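Local coordinates for microcompartments protein (Desulfitobacterium hafniense, PDB 3NWG) that probably builds the protein shell of a bacterial microcompartment, with two BMC domains joined in each chain, at residues P75-V81 against A112-K117; L93-L97 against V168-P173; Q120-I126 against F137-G142. One frame throughout, in Å; residues are numbered along the deposited sequence.

Contacts 2 and 3 belong to the same antiparallel sheet, and both are largely buried. Contact 3 is the hairpin of strands 122-127 and 136-142. Contact 2 joins strands 96-102 and 164-170 on the other half of the sheet, and the probable bond Ala-96 N to Gly-142 O links the two. Both rest on backbone hydrogen bonds with apolar side chains beside them. Contact 1 is only partly buried. It sets the start of helix 79-85 against helix 105-117: a carboxylate and a lysine bond to loop peptides, and a histidine ring packs on a methyl. It touches contact 3 through Gln-80 and Val-81, but lies about 20 Å from contact 2, centre to centre.

Contact 1 (P75-V81 against A112-K117); sequences PNVHPQV and ADTAAK
His-78 and Asp-113 bring a helix N-cap against the C-terminal part of helix 105-117. Residues 75-78 lead from strand 68-74, the last strand of the first BMC sheet, into helix 79-85, which the contact sets against a helix of the second BMC domain. His-78 N donates to Asp-113 OD1 at 2.6 Å and meets it nearly along the C-O axis. With CG of Asp-113 anti to its backbone nitrogen (chi1 178°), the carboxylate reaches up to this peptide. Asp-113 OD2 offers its syn lone pair to Lys-117 NZ at 2.7 Å, in a salt bridge. Lys-117 NZ also donates to Asn-76 O, at 2.7 Å, so lysine and aspartate together hold two neighbouring peptides of the loop.

Ala-116 CB stands over one face of the His-78 ring, 3.7 Å from its centroid, in a CH-pi contact. Pro-79 CD covers the opposite face near the rim. Replacing His-78 with an alanine would probably leave Gln-80 N without its capping acceptor and open a gap above the Ala-116 methyl.

One helical turn further on, Val-81 sets CG2 against Asp-113 CA at 3.5 Å and packs more loosely on Ala-112. Strand 122-127 adds a third side to this packing: Leu-123 touches Val-81 and Ala-116, and Ile-126 touches Val-81 and Ala-112. Val-77 is held by backbone bonding to Glu-3 and packs on Ile-5. The cap also bears on the ring's rotation: Gln-80 N donates to His-78 ND1 at 3.3 Å, tilted 22° out of the ring plane.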
# COMPACT_ATOMS: atom_id res chain seq x y z
N PRO A 75 27.01 9.45 20.48
CA PRO A 75 28.22 9.64 19.67
C PRO A 75 28.83 8.32 19.22
O PRO A 75 28.75 7.31 19.94
CB PRO A 75 29.17 10.33 20.64
CG PRO A 75 28.75 9.82 21.98
CD PRO A 75 27.25 9.81 21.89
N ASN A 76 29.44 8.34 18.04
CA ASN A 76 30.17 7.18 17.51
C ASN A 76 29.24 5.99 17.38
O ASN A 76 29.55 4.90 17.84
CB ASN A 76 31.39 6.83 18.37
CG ASN A 76 32.17 8.08 18.84
OD1 ASN A 76 32.39 9.04 18.08
ND2 ASN A 76 32.58 8.05 20.11
N VAL A 77 28.08 6.23 16.77
CA VAL A 77 27.08 5.20 16.59
C VAL A 77 27.51 4.24 15.49
O VAL A 77 28.13 4.65 14.50
CB VAL A 77 25.70 5.80 16.27
CG1 VAL A 77 25.71 6.49 14.90
CG2 VAL A 77 24.63 4.71 16.32
N HIS A 78 27.20 2.96 15.68
CA HIS A 78 27.57 1.94 14.73
C HIS A 78 26.82 2.13 13.41
O HIS A 78 25.61 2.32 13.40
CB HIS A 78 27.29 0.56 15.32
CG HIS A 78 28.01 -0.55 14.62
ND1 HIS A 78 27.52 -1.14 13.47
CD2 HIS A 78 29.19 -1.16 14.89
CE1 HIS A 78 28.37 -2.07 13.07
NE2 HIS A 78 29.39 -2.10 13.91
N PRO A 79 27.54 2.07 12.27
CA PRO A 79 26.91 2.30 10.96
C PRO A 79 25.64 1.50 10.73
O PRO A 79 24.76 1.96 10.00
CB PRO A 79 27.99 1.88 9.96
CG PRO A 79 29.14 1.38 10.75
CD PRO A 79 28.99 1.86 12.15
N GLN A 80 25.54 0.32 11.33
CA GLN A 80 24.40 -0.57 11.10
C GLN A 80 23.15 -0.10 11.80
O GLN A 80 22.06 -0.35 11.32
CB GLN A 80 24.72 -1.99 11.53
CG GLN A 80 25.52 -2.78 10.52
CD GLN A 80 25.53 -4.25 10.81
OE1 GLN A 80 26.18 -4.71 11.76
NE2 GLN A 80 24.80 -5.01 10.01
N VAL A 81 23.31 0.56 12.94
CA VAL A 81 22.19 1.16 13.62
C VAL A 81 21.48 2.16 12.69
O VAL A 81 20.25 2.17 12.60
CB VAL A 81 22.62 1.87 14.90
CG1 VAL A 81 21.45 2.64 15.50
CG2 VAL A 81 23.21 0.87 15.90
N ALA A 112 20.78 -1.30 20.59
CA ALA A 112 21.13 -1.68 19.23
C ALA A 112 22.62 -1.39 18.97
O ALA A 112 23.32 -2.22 18.41
CB ALA A 112 20.24 -0.96 18.21
N ASP A 113 23.08 -0.22 19.40
CA ASP A 113 24.45 0.21 19.13
C ASP A 113 25.43 -0.66 19.90
O ASP A 113 26.45 -1.09 19.34
CB ASP A 113 24.63 1.70 19.49
CG ASP A 113 26.06 2.19 19.28
OD1 ASP A 113 26.53 2.29 18.11
OD2 ASP A 113 26.72 2.50 20.30
N THR A 114 25.13 -0.94 21.16
CA THR A 114 25.96 -1.85 21.93
C THR A 114 25.93 -3.26 21.31
O THR A 114 26.97 -3.91 21.18
CB THR A 114 25.57 -1.85 23.43
OG1 THR A 114 25.83 -0.56 23.99
CG2 THR A 114 26.38 -2.90 24.21
N ALA A 115 24.76 -3.72 20.90
CA ALA A 115 24.66 -5.02 20.26
C ALA A 115 25.56 -5.08 19.04
O ALA A 115 26.41 -5.95 18.95
CB ALA A 115 23.21 -5.36 19.89
N ALA A 116 25.42 -4.13 18.12
CA ALA A 116 26.21 -4.14 16.89
C ALA A 116 27.72 -4.05 17.15
O ALA A 116 28.51 -4.56 16.38
CB ALA A 116 25.76 -3.03 15.97
N LYS A 117 28.10 -3.41 18.25
CA LYS A 117 29.50 -3.19 18.52
C LYS A 117 30.20 -4.43 19.07
O LYS A 117 31.43 -4.51 19.06
CB LYS A 117 29.69 -2.00 19.46
CG LYS A 117 29.72 -0.67 18.74
CD LYS A 117 29.59 0.48 19.72
CE LYS A 117 29.85 1.81 19.03
NZ LYS A 117 29.38 3.00 19.82

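Contact 2 (L93-L97 against V168-P173); sequences LIKAL and VVIPSP
Leu-97 and Ile-170 form an antiparallel hydrogen-bonded pair where the start of strand 96-102 meets the end of strand 164-170, the outermost strand on this side of the sheet within the chain. Leu-97 N donates to Ile-170 O, and Ile-170 N donates back to Leu-97 O, both at 2.7 Å and both nearly straight at the hydrogen. Each donor is tilted from the plane of the carbonyl it meets. Ala-96 CA adds a weaker CA-H...O contact to Pro-171 O at 3.5 Å.

Beyond the pair, residues 171-173 turn back toward 94-97. Pro-173 brings its ring to Ile-94 and Leu-97: CG lies 3.6 Å from Ile-94 CD1 and 3.7 Å from Leu-97 CB. Leu-97 CD2 comes only loosely near Ile-170 CD1.

Ala-96 and Val-169 pack on helix 144-160, while Leu-97 touches Thr-141 of the next strand. Ser-172 O accepts from Lys-25 of a second subunit, so the turn also faces the assembly. Pairing of the first strand with the last in a 2-3-1-4 antiparallel sheet is typical of the beta-alpha-beta-beta-alpha-beta BMC fold.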
# COMPACT_ATOMS: atom_id res chain seq x y z
N LEU A 93 20.70 -13.21 5.34
CA LEU A 93 20.41 -14.61 5.65
C LEU A 93 20.35 -14.71 7.17
O LEU A 93 21.37 -14.58 7.86
CB LEU A 93 21.50 -15.53 5.07
CG LEU A 93 21.35 -17.06 4.95
CD1 LEU A 93 22.40 -17.62 3.99
CD2 LEU A 93 21.45 -17.79 6.30
N ILE A 94 19.15 -14.93 7.71
CA ILE A 94 19.01 -14.96 9.15
C ILE A 94 19.36 -16.35 9.71
O ILE A 94 18.85 -17.36 9.26
CB ILE A 94 17.64 -14.38 9.65
CG1 ILE A 94 16.68 -15.46 10.11
CG2 ILE A 94 17.04 -13.38 8.67
CD1 ILE A 94 16.66 -15.57 11.61
N LYS A 95 20.28 -16.38 10.67
CA LYS A 95 20.73 -17.63 11.25
C LYS A 95 20.05 -17.72 12.59
O LYS A 95 18.87 -17.97 12.64
CB LYS A 95 22.25 -17.67 11.36
CG LYS A 95 22.95 -17.27 10.10
CD LYS A 95 24.40 -17.67 10.14
CE LYS A 95 25.13 -17.13 8.92
NZ LYS A 95 26.45 -17.79 8.73
N ALA A 96 20.79 -17.50 13.67
CA ALA A 96 20.17 -17.33 14.98
C ALA A 96 19.55 -15.92 15.06
O ALA A 96 20.10 -14.98 14.51
CB ALA A 96 21.19 -17.54 16.08
N LEU A 97 18.42 -15.79 15.75
CA LEU A 97 17.68 -14.54 15.77
C LEU A 97 17.55 -13.95 17.17
O LEU A 97 16.96 -14.55 18.07
CB LEU A 97 16.30 -14.74 15.16
CG LEU A 97 15.37 -13.53 15.04
CD1 LEU A 97 15.79 -12.60 13.90
CD2 LEU A 97 13.95 -13.99 14.82
N VAL A 168 15.00 -12.06 23.49
CA VAL A 168 14.99 -13.47 23.19
C VAL A 168 16.12 -13.75 22.22
O VAL A 168 16.47 -12.89 21.40
CB VAL A 168 13.62 -13.95 22.58
CG1 VAL A 168 12.47 -13.65 23.52
CG2 VAL A 168 13.37 -13.38 21.20
N VAL A 169 16.72 -14.93 22.34
CA VAL A 169 17.57 -15.49 21.30
C VAL A 169 16.90 -16.78 20.83
O VAL A 169 16.61 -17.69 21.62
CB VAL A 169 19.02 -15.73 21.78
CG1 VAL A 169 19.85 -16.47 20.74
CG2 VAL A 169 19.70 -14.40 22.17
N ILE A 170 16.60 -16.84 19.54
CA ILE A 170 15.99 -17.99 18.93
C ILE A 170 17.03 -18.56 17.99
O ILE A 170 17.26 -17.98 16.93
CB ILE A 170 14.70 -17.59 18.17
CG1 ILE A 170 13.76 -16.81 19.10
CG2 ILE A 170 14.00 -18.82 17.53
CD1 ILE A 170 12.59 -16.12 18.38
N PRO A 171 17.67 -19.68 18.38
CA PRO A 171 18.78 -20.35 17.69
C PRO A 171 18.42 -20.88 16.30
O PRO A 171 19.16 -20.65 15.34
CB PRO A 171 19.10 -21.53 18.61
CG PRO A 171 18.56 -21.14 19.93
CD PRO A 171 17.32 -20.41 19.62
N SER A 172 17.30 -21.58 16.20
CA SER A 172 16.84 -22.06 14.91
C SER A 172 15.41 -21.61 14.70
O SER A 172 14.47 -22.33 15.04
CB SER A 172 16.94 -23.58 14.79
OG SER A 172 18.25 -24.01 15.13
N PRO A 173 15.26 -20.39 14.18
CA PRO A 173 13.95 -19.84 13.89
C PRO A 173 13.22 -20.67 12.83
O PRO A 173 13.83 -21.08 11.83
CB PRO A 173 14.28 -18.45 13.34
CG PRO A 173 15.61 -18.13 13.89
CD PRO A 173 16.33 -19.41 13.95

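Contact 3 (Q120-I126 against F137-G142); sequences QVDLVEI and FVTLTG
A classic beta bulge interrupts the antiparallel hairpin of strands 122-127 and 136-142: two residues, Val-124 and Glu-125, sit across from the single Thr-139. The hairpin forms one half of a four-stranded BMC sheet. Regular pairing comes first: Asp-122 N donates to Thr-141 O, in the carbonyl plane, and Thr-141 N returns a bond to Asp-122 O, both at 3.0 Å. At the bulge, Val-124 N donates to Thr-139 O at 2.6 Å, almost straight at the hydrogen. Thr-139 N then donates to Glu-125 O at 3.0 Å. Thr-139 OG1, set between its own backbone nitrogen and carbonyl carbon (chi1 61°), faces the extra residue. There it takes a weak, bent bond from Glu-125 N and lies beside Val-124 CB.

Leu-123, Ile-126, Val-138 and Leu-140 occupy one face of the sheet. Leu-123 CD2 fits against both Val-138 CG2 and Leu-140 CB, 4.0 Å from each. Ile-126 and Val-138 run alongside each other in the same direction, Ile-126 CG1 3.8 Å from Val-138 CG2. Near the end of the pairing, the Val-121 side chain crosses that of Leu-140, CG1 touching CD2. Helices 105-117 and 79-85 cover parts of this apolar face.

Asp-122, Glu-125, Thr-139 and Thr-141 occupy the other face. The extended Glu-125 chain brings OE1 to the edge of the Phe-137 ring, 3.9 Å from CE2, with carboxylate and ring planes 59° apart. OE1 also has a long, weak ion pair with Arg-127. Phe-137 itself packs on Ile-13 of a second subunit. The chemistry implies a hairpin fixed mainly by its backbone: apolar side chains on one face pack it against helices 105-117 and 79-85, and the threonine hydroxyl gives the bulge a modest extra acceptor.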
# COMPACT_ATOMS: atom_id res chain seq x y z
N GLN A 120 30.26 -10.42 15.92
CA GLN A 120 29.88 -10.54 14.51
C GLN A 120 28.38 -10.83 14.39
O GLN A 120 27.94 -11.98 14.31
CB GLN A 120 30.69 -11.66 13.83
CG GLN A 120 32.09 -11.93 14.42
CD GLN A 120 32.09 -12.94 15.60
OE1 GLN A 120 31.26 -12.85 16.53
NE2 GLN A 120 33.02 -13.91 15.55
N VAL A 121 27.59 -9.76 14.39
CA VAL A 121 26.16 -9.84 14.13
C VAL A 121 25.84 -8.84 13.01
O VAL A 121 26.66 -7.98 12.70
CB VAL A 121 25.31 -9.52 15.40
CG1 VAL A 121 25.42 -10.63 16.44
CG2 VAL A 121 25.71 -8.18 16.02
N ASP A 122 24.67 -8.97 12.41
CA ASP A 122 24.14 -7.93 11.55
C ASP A 122 22.76 -7.59 12.08
O ASP A 122 21.95 -8.48 12.29
CB ASP A 122 24.05 -8.41 10.09
CG ASP A 122 25.44 -8.64 9.47
OD1 ASP A 122 26.16 -7.64 9.20
OD2 ASP A 122 25.80 -9.82 9.25
N LEU A 123 22.51 -6.30 12.33
CA LEU A 123 21.17 -5.86 12.74
C LEU A 123 20.26 -6.10 11.56
O LEU A 123 20.67 -5.92 10.41
CB LEU A 123 21.15 -4.38 13.15
CG LEU A 123 22.08 -3.85 14.25
CD1 LEU A 123 21.70 -2.44 14.61
CD2 LEU A 123 22.09 -4.70 15.51
N VAL A 124 19.04 -6.55 11.83
CA VAL A 124 18.10 -6.88 10.76
C VAL A 124 17.09 -5.75 10.58
O VAL A 124 16.89 -5.27 9.46
CB VAL A 124 17.41 -8.24 10.97
CG1 VAL A 124 16.48 -8.55 9.81
CG2 VAL A 124 18.44 -9.34 11.12
N GLU A 125 16.44 -5.34 11.67
CA GLU A 125 15.56 -4.18 11.64
C GLU A 125 15.43 -3.49 13.00
O GLU A 125 15.67 -4.09 14.05
CB GLU A 125 14.18 -4.51 11.05
CG GLU A 125 13.17 -5.17 11.99
CD GLU A 125 11.82 -5.41 11.31
OE1 GLU A 125 10.91 -6.01 11.95
OE2 GLU A 125 11.66 -5.00 10.14
N ILE A 126 15.06 -2.22 12.94
CA ILE A 126 14.75 -1.44 14.12
C ILE A 126 13.35 -0.88 13.95
O ILE A 126 12.99 -0.37 12.89
CB ILE A 126 15.79 -0.31 14.33
CG1 ILE A 126 17.12 -0.92 14.78
CG2 ILE A 126 15.27 0.72 15.32
CD1 ILE A 126 18.30 0.07 14.89
N PHE A 137 11.99 -1.95 19.18
CA PHE A 137 12.78 -3.16 19.18
C PHE A 137 13.81 -3.28 18.06
O PHE A 137 13.67 -2.67 17.00
CB PHE A 137 11.90 -4.41 19.28
CG PHE A 137 11.10 -4.70 18.05
CD1 PHE A 137 9.77 -4.29 17.97
CD2 PHE A 137 11.66 -5.42 16.99
CE1 PHE A 137 9.01 -4.58 16.83
CE2 PHE A 137 10.92 -5.71 15.84
CZ PHE A 137 9.58 -5.30 15.76
N VAL A 138 14.85 -4.07 18.33
CA VAL A 138 15.88 -4.40 17.36
C VAL A 138 15.98 -5.92 17.20
O VAL A 138 15.87 -6.66 18.18
CB VAL A 138 17.27 -3.76 17.72
CG1 VAL A 138 17.78 -4.24 19.06
CG2 VAL A 138 18.30 -4.02 16.62
N THR A 139 16.12 -6.37 15.95
CA THR A 139 16.42 -7.77 15.66
C THR A 139 17.79 -7.86 15.00
O THR A 139 18.20 -6.95 14.27
CB THR A 139 15.38 -8.43 14.73
OG1 THR A 139 15.36 -7.73 13.48
CG2 THR A 139 13.98 -8.43 15.35
N LEU A 140 18.49 -8.96 15.27
CA LEU A 140 19.80 -9.22 14.69
C LEU A 140 20.04 -10.72 14.47
O LEU A 140 19.38 -11.54 15.08
CB LEU A 140 20.91 -8.56 15.52
CG LEU A 140 21.12 -8.60 17.05
CD1 LEU A 140 19.87 -8.41 17.89
CD2 LEU A 140 21.86 -9.83 17.48
N THR A 141 20.96 -11.06 13.58
CA THR A 141 21.38 -12.44 13.39
C THR A 141 22.88 -12.61 13.40
O THR A 141 23.63 -11.65 13.33
CB THR A 141 20.87 -13.05 12.08
OG1 THR A 141 21.10 -12.13 11.00
CG2 THR A 141 19.43 -13.34 12.18
N GLY A 142 23.27 -13.88 13.45
CA GLY A 142 24.66 -14.34 13.46
C GLY A 142 24.61 -15.80 13.90
O GLY A 142 23.53 -16.39 13.99